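PDB 4F53: SusD homolog from Bacteroides ovatus, which probably binds mucin O-glycans, as a sugar-binding lipoprotein of the SusD/RagB family built on a TPR-like helical fold. Local coordinates for residues L31-Q36 and A182-N187; M40-N45 and R243-H248; S94-D99 and L118-V123; N249-F254 and S322-T327. All coordinates share one frame; numbering follows the deposited sequence. Where two conformers were deposited one is given.

Overall arrangement
From the N terminus, helix 25-37 supplies residues 31-36 of contact 1, and the turn into helix 44-58 supplies residues 40-45 of contact 2. The helical hairpin 82-106/110-131 then closes contact 3, which is nested inside the loops of both. Residues 182-187 close contact 1 before residues 243-248 close contact 2, so these two loops cross; R184 also bonds to the backbone of K244 and V245. Contact 4 opens directly afterwards, at residue 249, and closes at 322-327, in series with the rest. Contacts 1 and 3 meet through N34-D99 and Q36-Y119, contacts 2 and 3 through Q43-K95, and E44 with R253 joins helix 44-58 to helix 250-257 of contact 4.

Contact 1: L31-Q36 and A182-N187; sequences LALNLQ and ADRIYN
An Asx turn at D183, in the loop between helices 152-173 and 190-207 of this TPR-like fold, is met by a glutamine from helix 25-37. Q36 leaves the helix with CB pointing toward the loop and CG anti to the backbone N (chi1 -174°), and its chain stays extended. Q36 CG slides past I185 CD1 at 3.7 Å, an apolar contact for the aliphatic part of the side chain, and CD passes the same methyl. At the tip the amide does two jobs. OE1 uses a lone pair in the carbonyl plane to accept from R184 N at 3.0 Å. NE2 donates to D183 OD1 at 2.8 Å, coming from above the carboxylate plane, and has a further weak bond to Y119 OH. Glutamine suits the place because it offers donor and acceptor together; an alanine here would lose both bonds and would probably leave the loop less firmly fixed against the helix. One turn back, L33 CD2 packs on R184 CG at 3.6 Å, while R184 NE and NH2 bond to the carbonyl oxygens of K244 and V245. Three donors converge on D183 OD1: Q36 NE2, I185 N at 2.9 Å and Y186 N at 3.0 Å.

Contact 2: M40-N45 and R243-H248; sequences MPEQEN and RKVADH
E42 holds CG anti to its backbone N (chi1 -176°) and stays extended, whereas E44 (chi1 61°) and H248 (chi1 64°) both take the crowded position between N and carbonyl carbon. The result is a buried salt bridge and a His-carboxylate hydrogen bond joining the turn and first residue of helix 44-58 to the end of strand 241-243 and the loop after it. Glutamate suits position 42 because its carboxylate can accept many N-H groups at once. E42 OE1 takes A246 N on its syn lone pair at 2.8 Å and is gripped end-on by R243 NH1 and NH2, the latter at 3.0 Å. E42 OE2 accepts D247 N on its syn lone pair at 2.8 Å, and H248 N from above the carboxylate plane. Five N-H donors thus surround one carboxylate, which would probably keep it ionised. H248 ND1 donates to D247 OD2 at 2.6 Å, so with both nitrogens donating the ring is probably protonated. A water joins E42 O to H248 O, and H248 NE2 reaches the anti lone pair of E44 OE1 at 2.7 Å.

Contact 3: S94-D99 and L118-V123; sequences SKFYPD and LYRIVV
Helices 82-106 and 110-131 form an antiparallel helical hairpin within the TPR-like fold, the two short segments running at 160° with their axes 11.4 Å apart. Along the first segment, F96 comes first: with CG anti to the backbone N (chi1 -168°), its ring drives into the facing helix until CZ lies 3.3 Å from R120 CA, a tight fit. CE1 lies along R120 CB and CG, and CD2 meets V123 CG2 at 3.9 Å, so a flat apolar ring suits this buried seam. Y97 follows, one face of its ring lying under F96 CD1. Its hydroxyl is gripped side-on by R120, the guanidinium standing almost upright to the phenol ring, planes 81° apart. R120 is extended from CG to NE, and its NH1 makes a salt bridge to E117. An alanine in place of R120 would lose this grip and would probably loosen Y97 and its join to the second helix. Both bonds lie in the guanidinium plane, R120 NE to Y97 OH at 2.9 Å and R120 NH2 to the same oxygen at 3.2 Å.

Contact 4: N249-F254 and S322-T327; sequences NPWQRF and SCMKVT
N249 OD1 accepts one bond, from W251 N at 3.0 Å, lying in the plane of the carbonyl, while ND2 of the same amide donates to D330 O. N249 is thereby the N-cap of helix 250-257, and asparagine suits the post because its short side chain folds back onto the first turn while still offering a donor elsewhere. Against the facing loop the contact is one of apolar surfaces. M324, a selenomethionine, keeps its chain fully extended and crosses W251 at about a right angle, a Met-aromatic contact: SE lies 4.5 Å from the centroid of the five-membered ring, 42° off its normal, and 3.8 Å from W251 CB. An unbranched methionine chain, here with selenium in place of sulfur, is long enough to bring its polarisable atom beside the indole. V326 works by its two branches. CG1 rests on Q252 CA at 3.8 Å and near W251 O, and CG2 faces W251 CB at 4.0 Å, a compact beta-branched wedge against the helix backbone. Next door, T327 contributes its backbone, with O lying 3.6 Å from N249 CB. Q252 bends at chi2, and its OE1 accepts from R253 NH1 at 2.7 Å. Around the contact, W251 reaches C52 of helix 44-58, on which P250 and F254 also lean through S47, while M324 touches I263 of strand 261-263 and the loop runs on toward strand 332-335.

Contact 1: L31-Q36 and A182-N187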
loop_
_atom_site.group_PDB
_atom_site.type_symbol
_atom_site.label_atom_id
_atom_site.label_comp_id
_atom_site.label_asym_id
_atom_site.label_seq_id
_atom_site.Cartn_x
_atom_site.Cartn_y
_atom_site.Cartn_z
ATOM N N LEU A 31 -16.222 16.249 -9.985
ATOM C CA LEU A 31 -15.937 16.087 -8.556
ATOM C C LEU A 31 -15.747 14.623 -8.210
ATOM O O LEU A 31 -14.778 14.301 -7.525
ATOM C CB LEU A 31 -17.047 16.719 -7.683
ATOM C CG LEU A 31 -17.282 18.239 -7.867
ATOM C CD1 LEU A 31 -18.574 18.683 -7.229
ATOM C CD2 LEU A 31 -16.127 19.062 -7.346
ATOM N N ALA A 32 -16.644 13.734 -8.705
ATOM C CA ALA A 32 -16.590 12.275 -8.504
ATOM C C ALA A 32 -15.254 11.709 -9.021
ATOM O O ALA A 32 -14.626 10.878 -8.360
ATOM C CB ALA A 32 -17.763 11.596 -9.210
ATOM N N LEU A 33 -14.810 12.204 -10.189
ATOM C CA LEU A 33 -13.567 11.799 -10.820
ATOM C C LEU A 33 -12.343 12.184 -9.978
ATOM O O LEU A 33 -11.419 11.379 -9.907
ATOM C CB LEU A 33 -13.448 12.401 -12.237
ATOM C CG LEU A 33 -14.129 11.649 -13.375
ATOM C CD1 LEU A 33 -13.972 12.420 -14.672
ATOM C CD2 LEU A 33 -13.576 10.219 -13.523
ATOM N N ASN A 34 -12.322 13.394 -9.365
ATOM C CA ASN A 34 -11.193 13.835 -8.550
ATOM C C ASN A 34 -11.144 12.981 -7.242
ATOM O O ASN A 34 -10.068 12.588 -6.798
ATOM C CB ASN A 34 -11.296 15.362 -8.268
ATOM C CG ASN A 34 -11.458 16.291 -9.483
ATOM O OD1 ASN A 34 -11.229 15.932 -10.654
ATOM N ND2 ASN A 34 -11.853 17.541 -9.228
ATOM N N LEU A 35 -12.314 12.697 -6.651
ATOM C CA LEU A 35 -12.401 11.895 -5.425
ATOM C C LEU A 35 -11.916 10.487 -5.697
ATOM O O LEU A 35 -11.146 9.937 -4.900
ATOM C CB LEU A 35 -13.827 11.884 -4.846
ATOM C CG LEU A 35 -14.455 13.266 -4.442
ATOM C CD1 LEU A 35 -15.793 13.059 -3.788
ATOM C CD2 LEU A 35 -13.543 14.086 -3.495
ATOM N N GLN A 36 -12.304 9.925 -6.861
ATOM C CA GLN A 36 -11.889 8.570 -7.263
ATOM C C GLN A 36 -10.358 8.478 -7.410
ATOM O O GLN A 36 -9.741 7.498 -6.990
ATOM C CB GLN A 36 -12.572 8.190 -8.575
ATOM C CG GLN A 36 -12.328 6.766 -8.983
ATOM C CD GLN A 36 -12.927 6.439 -10.313
ATOM O OE1 GLN A 36 -12.450 6.871 -11.368
ATOM N NE2 GLN A 36 -13.986 5.658 -10.287
ATOM N N ALA A 182 -17.862 9.332 -15.493
ATOM C CA ALA A 182 -17.626 9.649 -14.072
ATOM C C ALA A 182 -16.795 8.552 -13.384
ATOM O O ALA A 182 -16.500 8.674 -12.194
ATOM C CB ALA A 182 -18.955 9.813 -13.345
ATOM N N ASP A 183 -16.420 7.480 -14.118
ATOM C CA ASP A 183 -15.715 6.347 -13.520
ATOM C C ASP A 183 -14.632 5.804 -14.441
ATOM O O ASP A 183 -14.929 5.120 -15.418
ATOM C CB ASP A 183 -16.749 5.256 -13.172
ATOM C CG ASP A 183 -16.230 3.952 -12.583
ATOM O OD1 ASP A 183 -15.044 3.911 -12.157
ATOM O OD2 ASP A 183 -17.016 2.987 -12.514
ATOM N N ARG A 184 -13.374 6.058 -14.096
ATOM C CA ARG A 184 -12.233 5.595 -14.889
ATOM C C ARG A 184 -11.678 4.277 -14.350
ATOM O O ARG A 184 -10.587 3.861 -14.742
ATOM C CB ARG A 184 -11.132 6.676 -14.939
ATOM C CG ARG A 184 -11.607 7.989 -15.540
ATOM C CD ARG A 184 -10.497 9.042 -15.611
ATOM N NE ARG A 184 -9.513 8.728 -16.653
ATOM C CZ ARG A 184 -9.690 8.959 -17.952
ATOM N NH1 ARG A 184 -10.810 9.520 -18.388
ATOM N NH2 ARG A 184 -8.761 8.609 -18.824
ATOM N N ILE A 185 -12.441 3.598 -13.488
ATOM C CA ILE A 185 -12.040 2.314 -12.938
ATOM C C ILE A 185 -12.934 1.197 -13.487
ATOM O O ILE A 185 -12.408 0.214 -14.010
ATOM C CB ILE A 185 -11.998 2.327 -11.369
ATOM C CG1 ILE A 185 -10.862 3.272 -10.867
ATOM C CG2 ILE A 185 -11.831 0.891 -10.801
ATOM C CD1 ILE A 185 -10.755 3.446 -9.403
ATOM N N TYR A 186 -14.262 1.312 -13.327
ATOM C CA TYR A 186 -15.209 0.273 -13.746
ATOM C C TYR A 186 -16.194 0.739 -14.815
ATOM O O TYR A 186 -17.083 -0.034 -15.206
ATOM C CB TYR A 186 -15.986 -0.270 -12.544
ATOM C CG TYR A 186 -15.132 -1.026 -11.553
ATOM C CD1 TYR A 186 -14.351 -2.113 -11.957
ATOM C CD2 TYR A 186 -15.197 -0.742 -10.195
ATOM C CE1 TYR A 186 -13.618 -2.863 -11.033
ATOM C CE2 TYR A 186 -14.437 -1.458 -9.266
ATOM C CZ TYR A 186 -13.675 -2.535 -9.688
ATOM O OH TYR A 186 -12.976 -3.256 -8.771
ATOM N N ASN A 187 -16.017 1.982 -15.304
ATOM C CA ASN A 187 -16.814 2.599 -16.368
ATOM C C ASN A 187 -18.319 2.564 -16.092
ATOM O O ASN A 187 -19.102 2.277 -16.994
ATOM C CB ASN A 187 -16.503 1.946 -17.733
ATOM C CG ASN A 187 -15.030 1.894 -18.043
ATOM O OD1 ASN A 187 -14.437 0.810 -18.134
ATOM N ND2 ASN A 187 -14.402 3.062 -18.153
#

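Contact 2: M40-N45 and R243-H248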
loop_
_atom_site.group_PDB
_atom_site.type_symbol
_atom_site.label_atom_id
_atom_site.label_comp_id
_atom_site.label_asym_id
_atom_site.label_seq_id
_atom_site.Cartn_x
_atom_site.Cartn_y
_atom_site.Cartn_z
HETATM N N MSE A 40 -5.405 6.336 -5.088
HETATM C CA MSE A 40 -4.060 5.977 -5.569
HETATM C C MSE A 40 -3.665 7.129 -6.505
HETATM O O MSE A 40 -3.828 7.022 -7.728
HETATM C CB MSE A 40 -4.133 4.606 -6.274
HETATM C CG MSE A 40 -2.776 3.942 -6.431
HETATM SE SE MSE A 40 -1.994 3.406 -4.713
HETATM C CE MSE A 40 -3.375 2.114 -4.219
ATOM N N PRO A 41 -3.283 8.295 -5.919
ATOM C CA PRO A 41 -3.155 9.528 -6.723
ATOM C C PRO A 41 -2.196 9.484 -7.901
ATOM O O PRO A 41 -1.111 8.935 -7.830
ATOM C CB PRO A 41 -2.728 10.592 -5.714
ATOM C CG PRO A 41 -2.382 9.843 -4.455
ATOM C CD PRO A 41 -3.148 8.582 -4.469
ATOM N N GLU A 42 -2.654 10.075 -9.003
ATOM C CA GLU A 42 -1.949 10.186 -10.265
ATOM C C GLU A 42 -0.969 11.373 -10.285
ATOM O O GLU A 42 0.108 11.228 -10.880
ATOM C CB GLU A 42 -2.954 10.327 -11.404
ATOM C CG GLU A 42 -2.296 10.361 -12.766
ATOM C CD GLU A 42 -3.214 10.562 -13.949
ATOM O OE1 GLU A 42 -4.357 10.055 -13.916
ATOM O OE2 GLU A 42 -2.772 11.200 -14.928
ATOM N N GLN A 43 -1.354 12.532 -9.672
ATOM C CA GLN A 43 -0.529 13.737 -9.630
ATOM C C GLN A 43 0.876 13.338 -9.169
ATOM O O GLN A 43 1.042 12.851 -8.038
ATOM C CB GLN A 43 -1.170 14.806 -8.724
ATOM C CG GLN A 43 -0.624 16.231 -8.936
ATOM C CD GLN A 43 -1.130 17.214 -7.891
ATOM O OE1 GLN A 43 -1.990 16.899 -7.079
ATOM N NE2 GLN A 43 -0.595 18.430 -7.872
ATOM N N GLU A 44 1.854 13.464 -10.089
ATOM C CA GLU A 44 3.245 13.049 -9.914
ATOM C C GLU A 44 3.928 13.676 -8.705
ATOM O O GLU A 44 4.680 12.967 -8.057
ATOM C CB GLU A 44 4.083 13.267 -11.193
ATOM C CG GLU A 44 4.179 14.715 -11.649
ATOM C CD GLU A 44 5.002 14.964 -12.896
ATOM O OE1 GLU A 44 4.839 14.215 -13.886
ATOM O OE2 GLU A 44 5.774 15.948 -12.903
ATOM N N ASN A 45 3.651 14.951 -8.382
ATOM C CA ASN A 45 4.284 15.626 -7.250
ATOM C C ASN A 45 3.562 15.315 -5.927
ATOM O O ASN A 45 3.951 15.842 -4.885
ATOM C CB ASN A 45 4.398 17.151 -7.486
ATOM C CG ASN A 45 3.119 17.850 -7.885
ATOM O OD1 ASN A 45 2.494 17.529 -8.904
ATOM N ND2 ASN A 45 2.761 18.889 -7.151
ATOM N N ARG A 243 -7.211 2.055 -12.482
ATOM C CA ARG A 243 -7.685 3.330 -13.019
ATOM C C ARG A 243 -6.968 3.705 -14.301
ATOM O O ARG A 243 -5.740 3.698 -14.356
ATOM C CB ARG A 243 -7.538 4.465 -11.982
ATOM C CG ARG A 243 -8.328 5.723 -12.355
ATOM C CD ARG A 243 -8.347 6.784 -11.266
ATOM N NE ARG A 243 -8.254 8.148 -11.826
ATOM C CZ ARG A 243 -7.139 8.693 -12.337
ATOM N NH1 ARG A 243 -5.991 7.998 -12.364
ATOM N NH2 ARG A 243 -7.162 9.924 -12.828
ATOM N N LYS A 244 -7.745 4.058 -15.331
ATOM C CA LYS A 244 -7.219 4.543 -16.612
ATOM C C LYS A 244 -6.753 5.957 -16.331
ATOM O O LYS A 244 -7.551 6.803 -15.863
ATOM C CB LYS A 244 -8.275 4.442 -17.740
ATOM C CG LYS A 244 -7.869 5.145 -19.030
ATOM C CD LYS A 244 -8.942 5.091 -20.081
ATOM C CE LYS A 244 -8.506 5.758 -21.358
ATOM N NZ LYS A 244 -9.602 5.765 -22.362
ATOM N N VAL A 245 -5.430 6.195 -16.514
ATOM C CA VAL A 245 -4.814 7.491 -16.195
ATOM C C VAL A 245 -5.462 8.618 -17.012
ATOM O O VAL A 245 -5.888 8.400 -18.159
ATOM C CB VAL A 245 -3.259 7.504 -16.314
ATOM C CG1 VAL A 245 -2.633 6.459 -15.398
ATOM C CG2 VAL A 245 -2.780 7.347 -17.762
ATOM N N ALA A 246 -5.573 9.800 -16.398
ATOM C CA ALA A 246 -6.115 10.981 -17.074
ATOM C C ALA A 246 -5.050 11.579 -17.972
ATOM O O ALA A 246 -5.360 11.990 -19.084
ATOM C CB ALA A 246 -6.596 12.006 -16.058
ATOM N N ASP A 247 -3.784 11.571 -17.522
ATOM C CA ASP A 247 -2.672 12.107 -18.300
ATOM C C ASP A 247 -1.510 11.089 -18.408
ATOM O O ASP A 247 -1.181 10.668 -19.511
ATOM C CB ASP A 247 -2.195 13.446 -17.718
ATOM C CG ASP A 247 -1.213 14.140 -18.633
ATOM O OD1 ASP A 247 -1.655 14.702 -19.659
ATOM O OD2 ASP A 247 0.002 14.055 -18.371
ATOM N N HIS A 248 -0.867 10.730 -17.294
ATOM C CA HIS A 248 0.217 9.749 -17.333
ATOM C C HIS A 248 0.394 9.026 -16.012
ATOM O O HIS A 248 0.078 9.581 -14.956
ATOM C CB HIS A 248 1.546 10.405 -17.749
ATOM C CG HIS A 248 2.081 11.439 -16.808
ATOM N ND1 HIS A 248 1.703 12.780 -16.913
ATOM C CD2 HIS A 248 3.000 11.310 -15.820
ATOM C CE1 HIS A 248 2.387 13.417 -15.975
ATOM N NE2 HIS A 248 3.176 12.573 -15.281
HETATM O O HOH W 1 1.150 11.742 -13.202
#

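Contact 3: S94-D99 and L118-V123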
loop_
_atom_site.group_PDB
_atom_site.type_symbol
_atom_site.label_atom_id
_atom_site.label_comp_id
_atom_site.label_asym_id
_atom_site.label_seq_id
_atom_site.Cartn_x
_atom_site.Cartn_y
_atom_site.Cartn_z
ATOM N N SER A 94 -6.639 18.699 1.889
ATOM C CA SER A 94 -6.743 19.821 0.929
ATOM C C SER A 94 -7.284 19.378 -0.421
ATOM O O SER A 94 -8.027 20.113 -1.083
ATOM C CB SER A 94 -5.370 20.452 0.685
ATOM O OG SER A 94 -4.742 20.847 1.891
ATOM N N LYS A 95 -6.859 18.190 -0.851
ATOM C CA LYS A 95 -7.237 17.680 -2.162
ATOM C C LYS A 95 -8.574 16.948 -2.145
ATOM O O LYS A 95 -9.263 16.970 -3.165
ATOM C CB LYS A 95 -6.148 16.759 -2.724
ATOM C CG LYS A 95 -4.861 17.504 -3.048
ATOM C CD LYS A 95 -3.777 16.513 -3.417
ATOM C CE LYS A 95 -2.419 17.159 -3.469
ATOM N NZ LYS A 95 -2.261 17.969 -4.693
ATOM N N PHE A 96 -8.939 16.290 -1.024
ATOM C CA PHE A 96 -10.174 15.512 -0.974
ATOM C C PHE A 96 -11.424 16.305 -0.546
ATOM O O PHE A 96 -12.445 16.270 -1.256
ATOM C CB PHE A 96 -10.026 14.259 -0.049
ATOM C CG PHE A 96 -11.167 13.280 -0.202
ATOM C CD1 PHE A 96 -12.337 13.417 0.554
ATOM C CD2 PHE A 96 -11.101 12.254 -1.143
ATOM C CE1 PHE A 96 -13.420 12.555 0.354
ATOM C CE2 PHE A 96 -12.176 11.381 -1.332
ATOM C CZ PHE A 96 -13.343 11.558 -0.610
ATOM N N TYR A 97 -11.378 16.916 0.646
ATOM C CA TYR A 97 -12.552 17.496 1.293
ATOM C C TYR A 97 -13.249 18.667 0.585
ATOM O O TYR A 97 -14.485 18.602 0.549
ATOM C CB TYR A 97 -12.293 17.815 2.759
ATOM C CG TYR A 97 -12.448 16.565 3.605
ATOM C CD1 TYR A 97 -13.694 15.968 3.783
ATOM C CD2 TYR A 97 -11.337 15.918 4.141
ATOM C CE1 TYR A 97 -13.837 14.799 4.526
ATOM C CE2 TYR A 97 -11.475 14.773 4.923
ATOM C CZ TYR A 97 -12.725 14.207 5.105
ATOM O OH TYR A 97 -12.867 13.040 5.839
ATOM N N PRO A 98 -12.597 19.684 -0.031
ATOM C CA PRO A 98 -13.389 20.728 -0.707
ATOM C C PRO A 98 -14.318 20.135 -1.788
ATOM O O PRO A 98 -15.497 20.488 -1.802
ATOM C CB PRO A 98 -12.323 21.668 -1.283
ATOM C CG PRO A 98 -11.144 21.473 -0.403
ATOM C CD PRO A 98 -11.155 19.997 -0.101
ATOM N N ASP A 99 -13.833 19.158 -2.607
ATOM C CA ASP A 99 -14.654 18.517 -3.645
ATOM C C ASP A 99 -15.740 17.624 -3.045
ATOM O O ASP A 99 -16.862 17.592 -3.561
ATOM C CB ASP A 99 -13.790 17.714 -4.617
ATOM C CG ASP A 99 -13.044 18.553 -5.647
ATOM O OD1 ASP A 99 -13.177 19.799 -5.619
ATOM O OD2 ASP A 99 -12.343 17.965 -6.497
ATOM N N LEU A 118 -17.551 6.009 -0.394
ATOM C CA LEU A 118 -16.657 4.864 -0.598
ATOM C C LEU A 118 -15.218 5.363 -0.842
ATOM O O LEU A 118 -14.290 4.823 -0.248
ATOM C CB LEU A 118 -17.140 3.975 -1.760
ATOM C CG LEU A 118 -16.273 2.732 -2.105
ATOM C CD1 LEU A 118 -16.215 1.748 -0.951
ATOM C CD2 LEU A 118 -16.795 2.033 -3.343
ATOM N N TYR A 119 -15.043 6.420 -1.679
ATOM C CA TYR A 119 -13.738 7.011 -1.984
ATOM C C TYR A 119 -13.148 7.618 -0.732
ATOM O O TYR A 119 -11.977 7.387 -0.459
ATOM C CB TYR A 119 -13.845 8.066 -3.112
ATOM C CG TYR A 119 -14.439 7.543 -4.409
ATOM C CD1 TYR A 119 -14.298 6.201 -4.779
ATOM C CD2 TYR A 119 -15.116 8.394 -5.280
ATOM C CE1 TYR A 119 -14.820 5.724 -5.980
ATOM C CE2 TYR A 119 -15.663 7.920 -6.474
ATOM C CZ TYR A 119 -15.494 6.593 -6.828
ATOM O OH TYR A 119 -16.040 6.138 -7.998
ATOM N N ARG A 120 -13.976 8.324 0.068
ATOM C CA ARG A 120 -13.595 8.901 1.364
ATOM C C ARG A 120 -13.041 7.833 2.312
ATOM O O ARG A 120 -11.994 8.046 2.907
ATOM C CB ARG A 120 -14.801 9.585 2.015
ATOM C CG ARG A 120 -14.409 10.439 3.183
ATOM C CD ARG A 120 -15.645 10.807 3.953
ATOM N NE ARG A 120 -15.294 11.600 5.124
ATOM C CZ ARG A 120 -16.060 11.721 6.195
ATOM N NH1 ARG A 120 -17.226 11.093 6.259
ATOM N NH2 ARG A 120 -15.663 12.462 7.218
ATOM N N ILE A 121 -13.741 6.678 2.436
ATOM C CA ILE A 121 -13.298 5.563 3.270
ATOM C C ILE A 121 -11.902 5.066 2.813
ATOM O O ILE A 121 -11.000 5.034 3.637
ATOM C CB ILE A 121 -14.355 4.428 3.313
ATOM C CG1 ILE A 121 -15.608 4.929 4.058
ATOM C CG2 ILE A 121 -13.766 3.173 3.992
ATOM C CD1 ILE A 121 -16.856 4.063 3.961
ATOM N N VAL A 122 -11.710 4.766 1.512
ATOM C CA VAL A 122 -10.434 4.263 0.961
ATOM C C VAL A 122 -9.294 5.292 1.174
ATOM O O VAL A 122 -8.197 4.902 1.584
ATOM C CB VAL A 122 -10.553 3.866 -0.553
ATOM C CG1 VAL A 122 -9.228 3.340 -1.112
ATOM C CG2 VAL A 122 -11.668 2.850 -0.784
ATOM N N VAL A 123 -9.557 6.594 0.907
ATOM C CA VAL A 123 -8.555 7.661 1.018
ATOM C C VAL A 123 -8.175 7.866 2.481
ATOM O O VAL A 123 -6.995 7.868 2.818
ATOM C CB VAL A 123 -9.029 8.984 0.356
ATOM C CG1 VAL A 123 -8.053 10.127 0.638
ATOM C CG2 VAL A 123 -9.202 8.795 -1.141
#

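Contact 4: N249-F254 and S322-T327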
loop_
_atom_site.group_PDB
_atom_site.type_symbol
_atom_site.label_atom_id
_atom_site.label_comp_id
_atom_site.label_asym_id
_atom_site.label_seq_id
_atom_site.Cartn_x
_atom_site.Cartn_y
_atom_site.Cartn_z
ATOM N N ASN A 249 0.934 7.801 -16.071
ATOM C CA ASN A 249 1.278 7.021 -14.880
ATOM C C ASN A 249 2.528 7.670 -14.239
ATOM O O ASN A 249 3.558 7.805 -14.912
ATOM C CB ASN A 249 1.521 5.543 -15.221
ATOM C CG ASN A 249 1.644 4.683 -14.002
ATOM O OD1 ASN A 249 2.422 4.961 -13.096
ATOM N ND2 ASN A 249 0.890 3.610 -13.951
ATOM N N PRO A 250 2.432 8.100 -12.955
ATOM C CA PRO A 250 3.562 8.818 -12.323
ATOM C C PRO A 250 4.820 7.958 -12.132
ATOM O O PRO A 250 5.899 8.515 -12.069
ATOM C CB PRO A 250 2.979 9.256 -10.971
ATOM C CG PRO A 250 1.881 8.285 -10.681
ATOM C CD PRO A 250 1.271 8.013 -12.034
ATOM N N TRP A 251 4.689 6.622 -12.056
ATOM C CA TRP A 251 5.828 5.703 -11.905
ATOM C C TRP A 251 6.794 5.782 -13.071
ATOM O O TRP A 251 7.985 5.540 -12.875
ATOM C CB TRP A 251 5.363 4.270 -11.734
ATOM C CG TRP A 251 4.699 4.061 -10.407
ATOM C CD1 TRP A 251 3.357 4.049 -10.144
ATOM C CD2 TRP A 251 5.360 3.896 -9.145
ATOM N NE1 TRP A 251 3.139 3.870 -8.797
ATOM C CE2 TRP A 251 4.353 3.781 -8.154
ATOM C CE3 TRP A 251 6.712 3.848 -8.749
ATOM C CZ2 TRP A 251 4.658 3.559 -6.795
ATOM C CZ3 TRP A 251 7.008 3.689 -7.392
ATOM C CH2 TRP A 251 5.994 3.524 -6.442
ATOM N N GLN A 252 6.297 6.137 -14.278
ATOM C CA GLN A 252 7.143 6.326 -15.459
ATOM C C GLN A 252 8.122 7.485 -15.202
ATOM O O GLN A 252 9.263 7.433 -15.632
ATOM C CB GLN A 252 6.304 6.563 -16.722
ATOM C CG GLN A 252 7.162 6.662 -17.999
ATOM C CD GLN A 252 7.631 8.086 -18.298
ATOM O OE1 GLN A 252 7.151 9.097 -17.753
ATOM N NE2 GLN A 252 8.600 8.206 -19.148
ATOM N N ARG A 253 7.691 8.494 -14.463
ATOM C CA ARG A 253 8.534 9.618 -14.072
ATOM C C ARG A 253 9.556 9.175 -13.027
ATOM O O ARG A 253 10.760 9.341 -13.237
ATOM C CB ARG A 253 7.676 10.784 -13.501
ATOM C CG ARG A 253 6.679 11.405 -14.463
ATOM C CD ARG A 253 7.349 11.983 -15.685
ATOM N NE ARG A 253 6.455 12.903 -16.383
ATOM C CZ ARG A 253 5.933 12.690 -17.585
ATOM N NH1 ARG A 253 6.210 11.576 -18.249
ATOM N NH2 ARG A 253 5.141 13.595 -18.138
ATOM N N PHE A 254 9.081 8.589 -11.923
ATOM C CA PHE A 254 9.940 8.198 -10.785
ATOM C C PHE A 254 11.008 7.226 -11.184
ATOM O O PHE A 254 12.164 7.409 -10.806
ATOM C CB PHE A 254 9.149 7.606 -9.608
ATOM C CG PHE A 254 7.871 8.320 -9.238
ATOM C CD1 PHE A 254 7.752 9.701 -9.395
ATOM C CD2 PHE A 254 6.792 7.612 -8.711
ATOM C CE1 PHE A 254 6.549 10.350 -9.108
ATOM C CE2 PHE A 254 5.607 8.267 -8.381
ATOM C CZ PHE A 254 5.491 9.631 -8.590
ATOM N N SER A 322 17.947 -2.699 -11.302
ATOM C CA SER A 322 16.671 -3.028 -11.964
ATOM C C SER A 322 15.656 -1.908 -11.775
ATOM O O SER A 322 15.519 -1.345 -10.684
ATOM C CB SER A 322 16.103 -4.349 -11.451
ATOM O OG SER A 322 16.777 -5.439 -12.063
ATOM N N CYS A 323 14.998 -1.557 -12.882
ATOM C CA CYS A 323 14.019 -0.485 -12.997
ATOM C C CYS A 323 12.665 -1.069 -13.377
ATOM O O CYS A 323 12.589 -2.001 -14.184
ATOM C CB CYS A 323 14.500 0.523 -14.038
ATOM S SG CYS A 323 13.481 2.017 -14.158
HETATM N N MSE A 324 11.586 -0.484 -12.820
HETATM C CA MSE A 324 10.208 -0.900 -13.116
HETATM C C MSE A 324 9.948 -0.825 -14.605
HETATM O O MSE A 324 10.450 0.082 -15.275
HETATM C CB MSE A 324 9.226 0.012 -12.354
HETATM C CG MSE A 324 7.760 -0.390 -12.416
HETATM SE SE MSE A 324 6.746 0.801 -11.223
HETATM C CE MSE A 324 4.933 0.248 -11.698
ATOM N N LYS A 325 9.189 -1.799 -15.121
ATOM C CA LYS A 325 8.724 -1.834 -16.514
ATOM C C LYS A 325 7.450 -1.026 -16.503
ATOM O O LYS A 325 6.487 -1.435 -15.849
ATOM C CB LYS A 325 8.508 -3.292 -16.980
ATOM C CG LYS A 325 8.723 -3.507 -18.465
ATOM C CD LYS A 325 8.710 -4.985 -18.852
ATOM C CE LYS A 325 9.995 -5.681 -18.458
ATOM N NZ LYS A 325 10.316 -6.833 -19.356
ATOM N N VAL A 326 7.458 0.182 -17.071
ATOM C CA VAL A 326 6.270 1.058 -16.965
ATOM C C VAL A 326 6.267 2.092 -18.068
ATOM O O VAL A 326 7.328 2.621 -18.407
ATOM C CB VAL A 326 6.185 1.726 -15.539
ATOM C CG1 VAL A 326 7.427 2.566 -15.201
ATOM C CG2 VAL A 326 4.883 2.517 -15.321
ATOM N N THR A 327 5.076 2.376 -18.628
ATOM C CA THR A 327 4.879 3.443 -19.615
ATOM C C THR A 327 3.892 4.487 -19.044
ATOM O O THR A 327 3.198 4.220 -18.060
ATOM C CB THR A 327 4.432 2.946 -20.991
ATOM O OG1 THR A 327 3.060 2.606 -20.964
ATOM C CG2 THR A 327 5.276 1.825 -21.524
#